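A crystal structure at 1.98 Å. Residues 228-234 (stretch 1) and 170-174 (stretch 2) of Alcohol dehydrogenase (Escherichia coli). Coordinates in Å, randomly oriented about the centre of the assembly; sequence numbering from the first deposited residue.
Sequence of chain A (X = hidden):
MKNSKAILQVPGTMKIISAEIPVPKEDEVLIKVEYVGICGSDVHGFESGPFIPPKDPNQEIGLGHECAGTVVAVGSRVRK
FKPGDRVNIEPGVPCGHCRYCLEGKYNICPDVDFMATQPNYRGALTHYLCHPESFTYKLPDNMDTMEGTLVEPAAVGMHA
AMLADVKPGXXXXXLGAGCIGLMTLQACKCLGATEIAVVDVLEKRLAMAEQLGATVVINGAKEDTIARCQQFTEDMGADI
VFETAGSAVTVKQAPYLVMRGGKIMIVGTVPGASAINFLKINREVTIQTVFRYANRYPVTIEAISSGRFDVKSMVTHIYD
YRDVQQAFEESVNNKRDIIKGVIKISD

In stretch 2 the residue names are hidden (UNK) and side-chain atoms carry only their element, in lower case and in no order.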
# COMPACT_ATOMS: atom_id res chain seq x y z
N ARG A 228 -18.99 15.14 15.03
CA ARG A 228 -17.90 15.98 14.55
C ARG A 228 -17.88 16.05 13.03
O ARG A 228 -17.60 17.10 12.44
CB ARG A 228 -16.56 15.47 15.08
CG ARG A 228 -16.40 15.63 16.59
CD ARG A 228 -16.15 17.09 16.99
NE ARG A 228 -14.99 17.65 16.30
CZ ARG A 228 -15.05 18.49 15.27
NH1 ARG A 228 -16.23 18.88 14.80
NH2 ARG A 228 -13.94 18.94 14.71
N CYS A 229 -18.18 14.93 12.36
CA CYS A 229 -18.22 14.92 10.90
C CYS A 229 -19.42 15.70 10.38
O CYS A 229 -19.32 16.39 9.36
CB CYS A 229 -18.26 13.48 10.39
SG CYS A 229 -16.67 12.61 10.49
N GLN A 230 -20.57 15.60 11.06
CA GLN A 230 -21.73 16.37 10.65
C GLN A 230 -21.48 17.87 10.79
O GLN A 230 -21.93 18.67 9.96
CB GLN A 230 -22.96 15.95 11.47
CG GLN A 230 -23.57 14.63 11.02
CD GLN A 230 -23.97 14.64 9.56
OE1 GLN A 230 -23.21 14.20 8.69
NE2 GLN A 230 -25.16 15.15 9.27
N GLN A 231 -20.77 18.27 11.85
CA GLN A 231 -20.33 19.66 11.94
C GLN A 231 -19.40 20.01 10.79
O GLN A 231 -19.55 21.04 10.14
CB GLN A 231 -19.63 19.89 13.28
CG GLN A 231 -18.97 21.26 13.40
CD GLN A 231 -18.11 21.39 14.64
OE1 GLN A 231 -18.27 20.64 15.60
NE2 GLN A 231 -17.18 22.34 14.61
N PHE A 232 -18.43 19.13 10.52
CA PHE A 232 -17.46 19.37 9.44
C PHE A 232 -18.16 19.57 8.10
O PHE A 232 -17.76 20.44 7.31
CB PHE A 232 -16.48 18.20 9.39
CG PHE A 232 -15.62 18.17 8.15
CD1 PHE A 232 -15.73 17.12 7.25
CD2 PHE A 232 -14.68 19.16 7.91
CE1 PHE A 232 -14.94 17.07 6.11
CE2 PHE A 232 -13.88 19.12 6.77
CZ PHE A 232 -14.01 18.07 5.88
N THR A 233 -19.22 18.81 7.83
CA THR A 233 -19.93 18.87 6.56
C THR A 233 -21.22 19.66 6.64
O THR A 233 -22.04 19.59 5.72
CB THR A 233 -20.23 17.45 6.05
OG1 THR A 233 -21.13 16.79 6.95
CG2 THR A 233 -18.94 16.64 5.93
N GLU A 234 -21.43 20.42 7.72
CA GLU A 234 -22.61 21.26 7.88
C GLU A 234 -23.89 20.44 7.74
O GLU A 234 -24.85 20.86 7.09
CB GLU A 234 -22.60 22.42 6.88
CG GLU A 234 -21.59 23.50 7.22
CD GLU A 234 -20.86 24.02 6.01
OE1 GLU A 234 -19.76 23.51 5.72
OE2 GLU A 234 -21.39 24.93 5.34
N UNK A 170 -14.95 19.03 -3.31
CA UNK A 170 -15.47 17.80 -2.72
C UNK A 170 -14.94 17.69 -1.30
O UNK A 170 -13.73 17.67 -1.08
c UNK A 170 -15.55 15.31 -5.68
n UNK A 170 -16.18 14.18 -7.84
c UNK A 170 -15.71 16.61 -4.93
c UNK A 170 -15.08 16.58 -3.55
c UNK A 170 -16.48 15.29 -6.90
N UNK A 171 -15.86 17.64 -0.33
CA UNK A 171 -15.47 17.49 1.06
C UNK A 171 -15.22 16.01 1.33
O UNK A 171 -16.03 15.16 0.96
c UNK A 171 -16.56 18.02 1.99
c UNK A 171 -16.82 19.50 1.86
c UNK A 171 -17.71 20.00 2.98
c UNK A 171 -17.02 19.90 4.32
n UNK A 171 -15.94 20.92 4.49
N UNK A 172 -14.11 15.72 1.99
CA UNK A 172 -13.61 14.35 2.11
C UNK A 172 -13.44 13.99 3.58
O UNK A 172 -12.95 14.80 4.38
c UNK A 172 -12.57 14.38 -0.17
c UNK A 172 -11.67 12.81 1.58
c UNK A 172 -12.30 14.18 1.33
c UNK A 172 -11.43 14.02 -1.05
N UNK A 173 -13.87 12.78 3.94
CA UNK A 173 -13.63 12.19 5.25
C UNK A 173 -12.83 10.92 5.03
O UNK A 173 -13.24 10.05 4.25
c UNK A 173 -14.93 11.88 6.00
c UNK A 173 -15.71 13.16 6.28
c UNK A 173 -14.62 11.14 7.29
c UNK A 173 -17.08 12.92 6.88
N UNK A 174 -11.70 10.80 5.71
CA UNK A 174 -10.86 9.61 5.66
C UNK A 174 -10.93 8.94 7.02
O UNK A 174 -10.52 9.51 8.04
c UNK A 174 -8.52 8.75 5.42
c UNK A 174 -9.40 10.50 3.84
c UNK A 174 -9.42 9.96 5.28
c UNK A 174 -8.07 11.01 3.41

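Position 170 carries five side-chain atoms, four carbons in an unbranched row ending in a nitrogen. That chain is lysine's, so the residue is Lys170. It lies out of reach of stretch 1, and NZ is hydrogen-bonded elsewhere in the structure.

Position 171 shows the same composition, four carbons in a row and a terminal nitrogen, but its CA-to-CB bond points toward stretch 1. The last carbon of the row lies 3.1 Å from Phe232 O and 3.8 Å from Thr233 CA, and the nitrogen is 3.6 Å from Phe232 CE2. An unbranched chain with a terminal amine identifies Lys171. Its chi angles, m, t, p and p, fold the end of the chain over one face of the Phe232 ring.

Position 172 has four side-chain carbons, forked at the first, with one arm two carbons long. A fork at CB with unequal arms is isoleucine's, hence Ile172. The CA-to-CB bond points away from the helix, and the side chain comes no nearer than 6.2 Å, from Ile172 CB to Phe232 CE1; the contact is made by the backbone, with Ile172 O 3.5 Å from Phe232 CE1.

Position 173 repeats the four-carbon fork, now with CA-to-CB toward stretch 1. The end of its longer arm is 3.6 Å from Cys229 SG and 4.3 Å from Thr233 CG2. This is Ile173, with chi1 m and chi2 t; its CG1 lies 4.0 Å from Phe232 CE1.

Position 174 again has four carbons forked at the first, with one two-carbon arm: Ile174. It is buried, yet its side chain is out of reach of stretch 1 and contributes nothing to this contact.

The helix and strand run nearly antiparallel, at 162°, with axes 10.3 Å apart at closest approach. The register agrees: Cys229 CA is 7.8 Å from Ile173 CA, and Thr233 CA is 7.2 Å from Lys171 CA. Alternation along the strand sends residues 171 and 173 toward the helix, and together they supply most of the strand's share of the 316 Å² buried. Ile173 packs against the apolar surface of Cys229 and Phe232. Lys171 closes the other end of the contact: NZ sits 3.9 Å from the centroid of the Phe232 ring, 27° off its normal, a cation-pi arrangement, while CE, also 3.9 Å from that centroid and 13° off the normal, makes a CH-pi contact. No hydrogen bond crosses between the stretches; although Lys171 NZ approaches Phe232 O to 3.4 Å, the angle is poor.

Stretch 2 (170-174) KKIII
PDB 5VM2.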